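Local coordinates for DUF1254 domain-containing protein (Vibrio parahaemolyticus, PDB 3U07) that is of unknown function but combines a DUF1254 and a DUF1214 family region and carries a signal sequence, which suggests export from the cytoplasm, at residues A[267-277]-A[296-304]; A[312-320]-A[408-417]. The protein carries 2 engineered substitutions. All coordinates share one frame; numbering follows the deposited sequence.

Contact 1: A[267-277]-A[296-304]; sequences MEHLVELAPKM and DIFAEGTYL
In this helix-helix crossing the 267-273 part of helix 253-273 and the 296-304 part of helix 295-305 meet at -77°, their axes 10.1 Å apart at the closest, and Glu300 and His269 carry the polar part of the contact. His269 NE2 donates to Asp296 OD2 at 2.8 Å, almost within the ring plane and on the anti lone pair of the carboxylate. Ring and carboxylate are nearly coplanar, 6° apart. The imidazole reaches across because its CG stands anti to the backbone N (chi1 178°), and it also touches Glu31 of helix 26-52.

Glu300, bent at chi2, folds its carboxylate against the end of the first helix. There OE2 lies 2.6 Å from Leu270 O, so close that the acid probably holds a proton; its OE1 is buried with no partner in the model. Leu273 CB comes to 3.4 Å from Glu300 OE2. From just past the 3-10 turn that follows the first helix, the selenomethionine Met277 crosses Glu300 at about a right angle, SE 3.8 Å from CG.

Farther along, Ala274 CB sits 3.5 Å from Tyr303 CE2, while Met267 and Val271 approach that ring obliquely. Tyr38 of helix 26-52 touches both Met267 and Tyr303. Leu270 CD2 meets Ala299 CB at 3.9 Å. This is a steep helix-helix crossing with a His-carboxylate hydrogen bond at one edge and a buried acid near its middle.

Contact 2: A[312-320]-A[408-417]; sequences IEASYRKSD and FYAIMRFYGA
Asp320 OD1, 3.2 Å from Tyr409 CB across the contact, is gripped by two groups from elsewhere in the chain: a salt bridge from Lys327 NZ and a hydrogen bond from Asn355 ND2. Backbone bonds join the antiparallel strands in pairs at Ser315-Phe414, Arg317-Met412 and Ser319-Ala410; the shortest include Ser315 N to Phe414 O at 2.8 Å.

On the face of Tyr316 and Lys318, the extended lysine carries NZ over the centre of the Tyr409 ring, 4.0 Å from its centroid, a cation-pi contact. Ile411 CD1 is wedged tightly against Lys318 CB at 3.4 Å. The bend of Arg317 at chi2 (-65°) curls the chain back toward its own strand, where NH1 donates to Tyr316 O at 2.9 Å from above that carbonyl plane; CG meets Phe414 CE1 at 3.7 Å, the two side chains crossing at about a right angle.

Beyond the paired strands, a water donates to both Ile312 O and Ala417 O, bridging the segments where the chain turns at Tyr415 and Gly416. Strand 315-319 is outermost in its four-stranded antiparallel sheet; 408-417 lies between it and 347-354, while helix 419-423 packs on Ser315 and Phe414.

How the contacts relate
Contact 1 is complete, in chain order, before the first strand of contact 2 begins: helix 295-305, which supplies the second half of contact 1, is followed by strand 315-319, the first half of contact 2. The route is short, yet the two do not touch. Their centres lie 20 Å apart and their nearest atoms about 6 Å. They differ in reach as well, since contact 1 joins segments with 18 residues between them, whereas 87 residues, 29 of them in strands, lie between those of contact 2, both within the DUF1214 family region. Contact 1 is thus a local helical packing, and contact 2 adds the edge strand to a sheet; no active site or ligand is known to lie at either.

Contact 1: A[267-277]-A[296-304]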
loop_
_atom_site.group_PDB
_atom_site.type_symbol
_atom_site.label_atom_id
_atom_site.label_comp_id
_atom_site.label_asym_id
_atom_site.label_seq_id
_atom_site.Cartn_x
_atom_site.Cartn_y
_atom_site.Cartn_z
HETATM N N MSE A 267 -16.839 -9.546 11.218
HETATM C CA MSE A 267 -15.472 -9.500 11.736
HETATM C C MSE A 267 -14.973 -10.893 12.107
HETATM O O MSE A 267 -13.829 -11.241 11.810
HETATM C CB MSE A 267 -15.373 -8.595 12.968
HETATM C CG MSE A 267 -15.137 -7.121 12.671
HETATM SE SE MSE A 267 -13.638 -6.783 11.463
HETATM C CE MSE A 267 -12.183 -7.506 12.517
ATOM N N GLU A 268 -15.819 -11.683 12.767
ATOM C CA GLU A 268 -15.431 -13.039 13.150
ATOM C C GLU A 268 -14.965 -13.769 11.898
ATOM O O GLU A 268 -13.883 -14.345 11.868
ATOM C CB GLU A 268 -16.616 -13.790 13.774
ATOM C CG GLU A 268 -16.991 -13.323 15.172
ATOM C CD GLU A 268 -18.257 -13.987 15.703
ATOM O OE1 GLU A 268 -18.705 -13.603 16.801
ATOM O OE2 GLU A 268 -18.808 -14.887 15.032
ATOM N N HIS A 269 -15.795 -13.724 10.860
ATOM C CA HIS A 269 -15.485 -14.370 9.594
ATOM C C HIS A 269 -14.137 -13.914 9.033
ATOM O O HIS A 269 -13.355 -14.730 8.546
ATOM C CB HIS A 269 -16.583 -14.072 8.577
ATOM C CG HIS A 269 -16.324 -14.655 7.225
ATOM N ND1 HIS A 269 -16.493 -15.994 6.946
ATOM C CD2 HIS A 269 -15.882 -14.084 6.079
ATOM C CE1 HIS A 269 -16.168 -16.223 5.686
ATOM N NE2 HIS A 269 -15.793 -15.081 5.138
ATOM N N LEU A 270 -13.866 -12.614 9.096
ATOM C CA LEU A 270 -12.608 -12.085 8.577
ATOM C C LEU A 270 -11.397 -12.569 9.365
ATOM O O LEU A 270 -10.336 -12.833 8.793
ATOM C CB LEU A 270 -12.620 -10.555 8.566
ATOM C CG LEU A 270 -13.568 -9.850 7.594
ATOM C CD1 LEU A 270 -13.203 -8.373 7.556
ATOM C CD2 LEU A 270 -13.461 -10.453 6.200
ATOM N N VAL A 271 -11.545 -12.668 10.679
ATOM C CA VAL A 271 -10.445 -13.131 11.509
ATOM C C VAL A 271 -10.151 -14.589 11.167
ATOM O O VAL A 271 -9.002 -14.963 10.951
ATOM C CB VAL A 271 -10.788 -13.008 13.009
ATOM C CG1 VAL A 271 -9.666 -13.587 13.852
ATOM C CG2 VAL A 271 -11.008 -11.547 13.364
ATOM N N GLU A 272 -11.197 -15.403 11.093
ATOM C CA GLU A 272 -11.046 -16.820 10.785
ATOM C C GLU A 272 -10.512 -17.102 9.383
ATOM O O GLU A 272 -9.833 -18.105 9.162
ATOM C CB GLU A 272 -12.386 -17.535 10.971
ATOM C CG GLU A 272 -12.466 -18.893 10.296
ATOM C CD GLU A 272 -13.844 -19.515 10.392
ATOM O OE1 GLU A 272 -14.843 -18.766 10.334
ATOM O OE2 GLU A 272 -13.928 -20.757 10.506
ATOM N N LEU A 273 -10.817 -16.221 8.436
ATOM C CA LEU A 273 -10.381 -16.410 7.055
ATOM C C LEU A 273 -8.944 -15.972 6.811
ATOM O O LEU A 273 -8.228 -16.566 6.009
ATOM C CB LEU A 273 -11.309 -15.643 6.111
ATOM C CG LEU A 273 -11.017 -15.724 4.614
ATOM C CD1 LEU A 273 -11.176 -17.162 4.133
ATOM C CD2 LEU A 273 -11.970 -14.804 3.865
ATOM N N ALA A 274 -8.527 -14.936 7.526
ATOM C CA ALA A 274 -7.196 -14.360 7.381
ATOM C C ALA A 274 -6.007 -15.295 7.149
ATOM O O ALA A 274 -5.401 -15.272 6.077
ATOM C CB ALA A 274 -6.909 -13.443 8.565
ATOM N N PRO A 275 -5.662 -16.139 8.136
ATOM C CA PRO A 275 -4.516 -17.032 7.937
ATOM C C PRO A 275 -4.535 -17.956 6.722
ATOM O O PRO A 275 -3.497 -18.487 6.341
ATOM C CB PRO A 275 -4.449 -17.800 9.252
ATOM C CG PRO A 275 -5.885 -17.891 9.650
ATOM C CD PRO A 275 -6.382 -16.485 9.377
ATOM N N LYS A 276 -5.696 -18.141 6.106
ATOM C CA LYS A 276 -5.781 -19.013 4.943
ATOM C C LYS A 276 -5.473 -18.302 3.622
ATOM O O LYS A 276 -5.524 -18.917 2.558
ATOM C CB LYS A 276 -7.172 -19.636 4.860
ATOM C CG LYS A 276 -7.721 -20.107 6.193
ATOM C CD LYS A 276 -8.948 -20.970 5.992
ATOM C CE LYS A 276 -9.661 -21.236 7.300
ATOM N NZ LYS A 276 -10.794 -22.173 7.091
HETATM N N MSE A 277 -5.145 -17.016 3.681
HETATM C CA MSE A 277 -4.862 -16.264 2.458
HETATM C C MSE A 277 -3.406 -16.337 2.017
HETATM O O MSE A 277 -2.511 -15.938 2.760
HETATM C CB MSE A 277 -5.261 -14.803 2.638
HETATM C CG MSE A 277 -6.147 -14.306 1.530
HETATM SE SE MSE A 277 -8.000 -14.673 1.863
HETATM C CE MSE A 277 -8.096 -16.591 1.630
ATOM N N ASP A 296 -15.251 -11.036 0.952
ATOM C CA ASP A 296 -14.463 -11.390 2.130
ATOM C C ASP A 296 -12.982 -11.490 1.792
ATOM O O ASP A 296 -12.137 -11.090 2.589
ATOM C CB ASP A 296 -14.977 -12.677 2.810
ATOM C CG ASP A 296 -15.085 -13.862 1.867
ATOM O OD1 ASP A 296 -14.776 -13.736 0.666
ATOM O OD2 ASP A 296 -15.493 -14.940 2.348
ATOM N N ILE A 297 -12.661 -11.981 0.600
ATOM C CA ILE A 297 -11.260 -12.081 0.204
ATOM C C ILE A 297 -10.706 -10.672 -0.074
ATOM O O ILE A 297 -9.596 -10.344 0.346
ATOM C CB ILE A 297 -11.091 -12.991 -1.039
ATOM C CG1 ILE A 297 -11.643 -14.387 -0.723
ATOM C CG2 ILE A 297 -9.608 -13.089 -1.421
ATOM C CD1 ILE A 297 -11.623 -15.347 -1.886
ATOM N N PHE A 298 -11.477 -9.834 -0.765
ATOM C CA PHE A 298 -11.033 -8.469 -1.049
ATOM C C PHE A 298 -10.772 -7.756 0.280
ATOM O O PHE A 298 -9.780 -7.035 0.440
ATOM C CB PHE A 298 -12.110 -7.704 -1.827
ATOM C CG PHE A 298 -11.744 -6.273 -2.122
ATOM C CD1 PHE A 298 -10.870 -5.963 -3.161
ATOM C CD2 PHE A 298 -12.262 -5.233 -1.350
ATOM C CE1 PHE A 298 -10.516 -4.641 -3.427
ATOM C CE2 PHE A 298 -11.912 -3.903 -1.608
ATOM C CZ PHE A 298 -11.036 -3.609 -2.651
ATOM N N ALA A 299 -11.675 -7.972 1.232
ATOM C CA ALA A 299 -11.574 -7.370 2.558
ATOM C C ALA A 299 -10.288 -7.764 3.290
ATOM O O ALA A 299 -9.757 -6.979 4.081
ATOM C CB ALA A 299 -12.793 -7.763 3.400
ATOM N N GLU A 300 -9.787 -8.974 3.048
ATOM C CA GLU A 300 -8.558 -9.397 3.722
ATOM C C GLU A 300 -7.383 -8.531 3.264
ATOM O O GLU A 300 -6.351 -8.454 3.938
ATOM C CB GLU A 300 -8.259 -10.881 3.450
ATOM C CG GLU A 300 -9.243 -11.883 4.088
ATOM C CD GLU A 300 -9.228 -11.874 5.622
ATOM O OE1 GLU A 300 -8.277 -11.331 6.222
ATOM O OE2 GLU A 300 -10.170 -12.428 6.227
ATOM N N GLY A 301 -7.540 -7.879 2.115
ATOM C CA GLY A 301 -6.483 -7.014 1.619
ATOM C C GLY A 301 -6.256 -5.896 2.615
ATOM O O GLY A 301 -5.119 -5.511 2.890
ATOM N N THR A 302 -7.352 -5.375 3.162
ATOM C CA THR A 302 -7.290 -4.303 4.147
ATOM C C THR A 302 -6.887 -4.867 5.516
ATOM O O THR A 302 -6.097 -4.265 6.251
ATOM C CB THR A 302 -8.669 -3.599 4.292
ATOM O OG1 THR A 302 -8.906 -2.756 3.156
ATOM C CG2 THR A 302 -8.715 -2.760 5.561
ATOM N N TYR A 303 -7.443 -6.026 5.848
ATOM C CA TYR A 303 -7.164 -6.666 7.125
ATOM C C TYR A 303 -5.707 -7.043 7.295
ATOM O O TYR A 303 -5.105 -6.783 8.338
ATOM C CB TYR A 303 -8.023 -7.920 7.281
ATOM C CG TYR A 303 -7.899 -8.561 8.646
ATOM C CD1 TYR A 303 -8.498 -7.986 9.763
ATOM C CD2 TYR A 303 -7.172 -9.737 8.821
ATOM C CE1 TYR A 303 -8.381 -8.567 11.019
ATOM C CE2 TYR A 303 -7.046 -10.324 10.077
ATOM C CZ TYR A 303 -7.654 -9.736 11.167
ATOM O OH TYR A 303 -7.547 -10.315 12.405
ATOM N N LEU A 304 -5.134 -7.646 6.271
ATOM C CA LEU A 304 -3.759 -8.066 6.391
ATOM C C LEU A 304 -2.759 -6.925 6.090
ATOM O O LEU A 304 -1.861 -6.685 6.904
ATOM C CB LEU A 304 -3.535 -9.322 5.510
ATOM C CG LEU A 304 -4.325 -10.555 6.052
ATOM C CD1 LEU A 304 -4.305 -11.721 5.072
ATOM C CD2 LEU A 304 -3.746 -10.992 7.396
#

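Contact 2: A[312-320]-A[408-417]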
loop_
_atom_site.group_PDB
_atom_site.type_symbol
_atom_site.label_atom_id
_atom_site.label_comp_id
_atom_site.label_asym_id
_atom_site.label_seq_id
_atom_site.Cartn_x
_atom_site.Cartn_y
_atom_site.Cartn_z
ATOM N N ILE A 312 2.174 -6.975 -8.479
ATOM C CA ILE A 312 2.986 -6.801 -9.683
ATOM C C ILE A 312 3.957 -5.631 -9.532
ATOM O O ILE A 312 4.984 -5.577 -10.203
ATOM C CB ILE A 312 2.099 -6.586 -10.943
ATOM C CG1 ILE A 312 2.965 -6.631 -12.209
ATOM C CG2 ILE A 312 1.366 -5.255 -10.849
ATOM C CD1 ILE A 312 2.160 -6.641 -13.503
ATOM N N GLU A 313 3.633 -4.698 -8.641
ATOM C CA GLU A 313 4.497 -3.546 -8.409
ATOM C C GLU A 313 5.452 -3.869 -7.268
ATOM O O GLU A 313 6.622 -3.487 -7.293
ATOM C CB GLU A 313 3.676 -2.314 -8.023
ATOM C CG GLU A 313 2.601 -1.907 -9.018
ATOM C CD GLU A 313 3.159 -1.559 -10.384
ATOM O OE1 GLU A 313 4.359 -1.227 -10.476
ATOM O OE2 GLU A 313 2.391 -1.604 -11.365
ATOM N N ALA A 314 4.934 -4.562 -6.261
ATOM C CA ALA A 314 5.733 -4.935 -5.099
ATOM C C ALA A 314 5.130 -6.123 -4.365
ATOM O O ALA A 314 3.949 -6.128 -4.028
ATOM C CB ALA A 314 5.857 -3.747 -4.145
ATOM N N SER A 315 5.949 -7.141 -4.141
ATOM C CA SER A 315 5.521 -8.329 -3.414
ATOM C C SER A 315 6.493 -8.474 -2.259
ATOM O O SER A 315 7.554 -7.845 -2.252
ATOM C CB SER A 315 5.575 -9.567 -4.305
ATOM O OG SER A 315 4.522 -9.563 -5.249
ATOM N N TYR A 316 6.144 -9.290 -1.276
ATOM C CA TYR A 316 7.041 -9.447 -0.146
ATOM C C TYR A 316 6.960 -10.825 0.478
ATOM O O TYR A 316 6.049 -11.609 0.195
ATOM C CB TYR A 316 6.740 -8.379 0.918
ATOM C CG TYR A 316 5.605 -8.732 1.853
ATOM C CD1 TYR A 316 4.318 -8.958 1.370
ATOM C CD2 TYR A 316 5.828 -8.873 3.223
ATOM C CE1 TYR A 316 3.279 -9.322 2.230
ATOM C CE2 TYR A 316 4.799 -9.238 4.090
ATOM C CZ TYR A 316 3.528 -9.462 3.587
ATOM O OH TYR A 316 2.517 -9.840 4.441
ATOM N N ARG A 317 7.947 -11.112 1.317
ATOM C CA ARG A 317 8.021 -12.368 2.047
ATOM C C ARG A 317 8.643 -12.045 3.395
ATOM O O ARG A 317 9.447 -11.116 3.519
ATOM C CB ARG A 317 8.895 -13.387 1.312
ATOM C CG ARG A 317 8.287 -13.924 0.024
ATOM C CD ARG A 317 7.014 -14.730 0.285
ATOM N NE ARG A 317 6.567 -15.411 -0.930
ATOM C CZ ARG A 317 5.846 -14.845 -1.893
ATOM N NH1 ARG A 317 5.468 -13.576 -1.793
ATOM N NH2 ARG A 317 5.513 -15.549 -2.968
ATOM N N LYS A 318 8.249 -12.798 4.410
ATOM C CA LYS A 318 8.787 -12.603 5.743
ATOM C C LYS A 318 9.247 -13.942 6.306
ATOM O O LYS A 318 8.608 -14.977 6.095
ATOM C CB LYS A 318 7.736 -11.980 6.667
ATOM C CG LYS A 318 8.121 -12.031 8.139
ATOM C CD LYS A 318 7.127 -11.310 9.038
ATOM C CE LYS A 318 7.400 -11.647 10.500
ATOM N NZ LYS A 318 6.833 -10.651 11.458
ATOM N N SER A 319 10.377 -13.916 7.000
ATOM C CA SER A 319 10.926 -15.114 7.612
ATOM C C SER A 319 11.297 -14.783 9.049
ATOM O O SER A 319 12.075 -13.860 9.307
ATOM C CB SER A 319 12.158 -15.593 6.846
ATOM O OG SER A 319 12.821 -16.615 7.568
ATOM N N ASP A 320 10.723 -15.538 9.978
ATOM C CA ASP A 320 10.954 -15.337 11.405
ATOM C C ASP A 320 11.768 -16.483 12.019
ATOM O O ASP A 320 12.290 -16.355 13.129
ATOM C CB ASP A 320 9.601 -15.240 12.118
ATOM C CG ASP A 320 9.576 -14.171 13.191
ATOM O OD1 ASP A 320 10.619 -13.537 13.440
ATOM O OD2 ASP A 320 8.502 -13.962 13.788
ATOM N N PHE A 408 15.113 -11.610 15.568
ATOM C CA PHE A 408 14.912 -10.728 14.429
ATOM C C PHE A 408 14.163 -11.467 13.336
ATOM O O PHE A 408 13.995 -12.687 13.395
ATOM C CB PHE A 408 16.265 -10.263 13.882
ATOM C CG PHE A 408 17.092 -11.371 13.261
ATOM C CD1 PHE A 408 16.977 -11.671 11.905
ATOM C CD2 PHE A 408 17.983 -12.116 14.039
ATOM C CE1 PHE A 408 17.739 -12.692 11.328
ATOM C CE2 PHE A 408 18.749 -13.137 13.474
ATOM C CZ PHE A 408 18.628 -13.426 12.117
ATOM N N TYR A 409 13.678 -10.719 12.353
ATOM C CA TYR A 409 13.016 -11.331 11.218
ATOM C C TYR A 409 13.525 -10.620 9.980
ATOM O O TYR A 409 14.040 -9.502 10.059
ATOM C CB TYR A 409 11.489 -11.248 11.310
ATOM C CG TYR A 409 10.902 -9.860 11.422
ATOM C CD1 TYR A 409 10.807 -9.221 12.658
ATOM C CD2 TYR A 409 10.399 -9.203 10.296
ATOM C CE1 TYR A 409 10.219 -7.964 12.772
ATOM C CE2 TYR A 409 9.811 -7.943 10.396
ATOM C CZ TYR A 409 9.723 -7.331 11.638
ATOM O OH TYR A 409 9.146 -6.088 11.755
ATOM N N ALA A 410 13.411 -11.280 8.838
ATOM C CA ALA A 410 13.879 -10.702 7.595
ATOM C C ALA A 410 12.713 -10.541 6.642
ATOM O O ALA A 410 11.871 -11.428 6.532
ATOM C CB ALA A 410 14.953 -11.604 6.970
ATOM N N ILE A 411 12.665 -9.394 5.972
ATOM C CA ILE A 411 11.618 -9.108 4.998
ATOM C C ILE A 411 12.251 -8.996 3.617
ATOM O O ILE A 411 13.121 -8.156 3.398
ATOM C CB ILE A 411 10.909 -7.767 5.286
ATOM C CG1 ILE A 411 10.076 -7.862 6.568
ATOM C CG2 ILE A 411 10.050 -7.374 4.084
ATOM C CD1 ILE A 411 8.892 -8.807 6.479
HETATM N N MSE A 412 11.830 -9.849 2.689
HETATM C CA MSE A 412 12.360 -9.784 1.336
HETATM C C MSE A 412 11.326 -9.057 0.470
HETATM O O MSE A 412 10.130 -9.353 0.527
HETATM C CB MSE A 412 12.624 -11.187 0.784
HETATM C CG MSE A 412 13.431 -11.192 -0.511
HETATM SE SE MSE A 412 14.073 -12.962 -1.016
HETATM C CE MSE A 412 14.764 -13.484 0.698
ATOM N N ARG A 413 11.785 -8.088 -0.310
ATOM C CA ARG A 413 10.886 -7.326 -1.169
ATOM C C ARG A 413 11.209 -7.541 -2.643
ATOM O O ARG A 413 12.375 -7.621 -3.035
ATOM C CB ARG A 413 10.955 -5.839 -0.802
ATOM C CG ARG A 413 10.413 -5.549 0.596
ATOM C CD ARG A 413 10.402 -4.065 0.911
ATOM N NE ARG A 413 9.661 -3.783 2.141
ATOM C CZ ARG A 413 10.198 -3.749 3.358
ATOM N NH1 ARG A 413 11.492 -3.975 3.526
ATOM N NH2 ARG A 413 9.434 -3.492 4.412
ATOM N N PHE A 414 10.163 -7.653 -3.453
ATOM C CA PHE A 414 10.322 -7.881 -4.885
ATOM C C PHE A 414 9.568 -6.811 -5.675
ATOM O O PHE A 414 8.358 -6.639 -5.518
ATOM C CB PHE A 414 9.787 -9.266 -5.265
ATOM C CG PHE A 414 10.244 -10.375 -4.352
ATOM C CD1 PHE A 414 9.653 -10.558 -3.105
ATOM C CD2 PHE A 414 11.255 -11.252 -4.750
ATOM C CE1 PHE A 414 10.055 -11.598 -2.265
ATOM C CE2 PHE A 414 11.669 -12.300 -3.917
ATOM C CZ PHE A 414 11.068 -12.473 -2.674
ATOM N N TYR A 415 10.296 -6.098 -6.523
ATOM C CA TYR A 415 9.716 -5.040 -7.342
ATOM C C TYR A 415 9.719 -5.490 -8.797
ATOM O O TYR A 415 10.778 -5.651 -9.399
ATOM C CB TYR A 415 10.542 -3.770 -7.174
ATOM C CG TYR A 415 10.581 -3.283 -5.745
ATOM C CD1 TYR A 415 9.617 -2.395 -5.261
ATOM C CD2 TYR A 415 11.556 -3.737 -4.865
ATOM C CE1 TYR A 415 9.627 -1.975 -3.932
ATOM C CE2 TYR A 415 11.574 -3.327 -3.536
ATOM C CZ TYR A 415 10.610 -2.449 -3.075
ATOM O OH TYR A 415 10.625 -2.053 -1.759
ATOM N N GLY A 416 8.530 -5.698 -9.352
ATOM C CA GLY A 416 8.419 -6.146 -10.726
ATOM C C GLY A 416 8.526 -7.660 -10.777
ATOM O O GLY A 416 9.071 -8.229 -11.726
ATOM N N ALA A 417 7.991 -8.308 -9.746
ATOM C CA ALA A 417 8.018 -9.761 -9.621
ATOM C C ALA A 417 7.157 -10.475 -10.653
ATOM O O ALA A 417 6.179 -9.915 -11.146
ATOM C CB ALA A 417 7.565 -10.159 -8.227
HETATM O O HOH W 1 5.900 -7.549 -12.354
#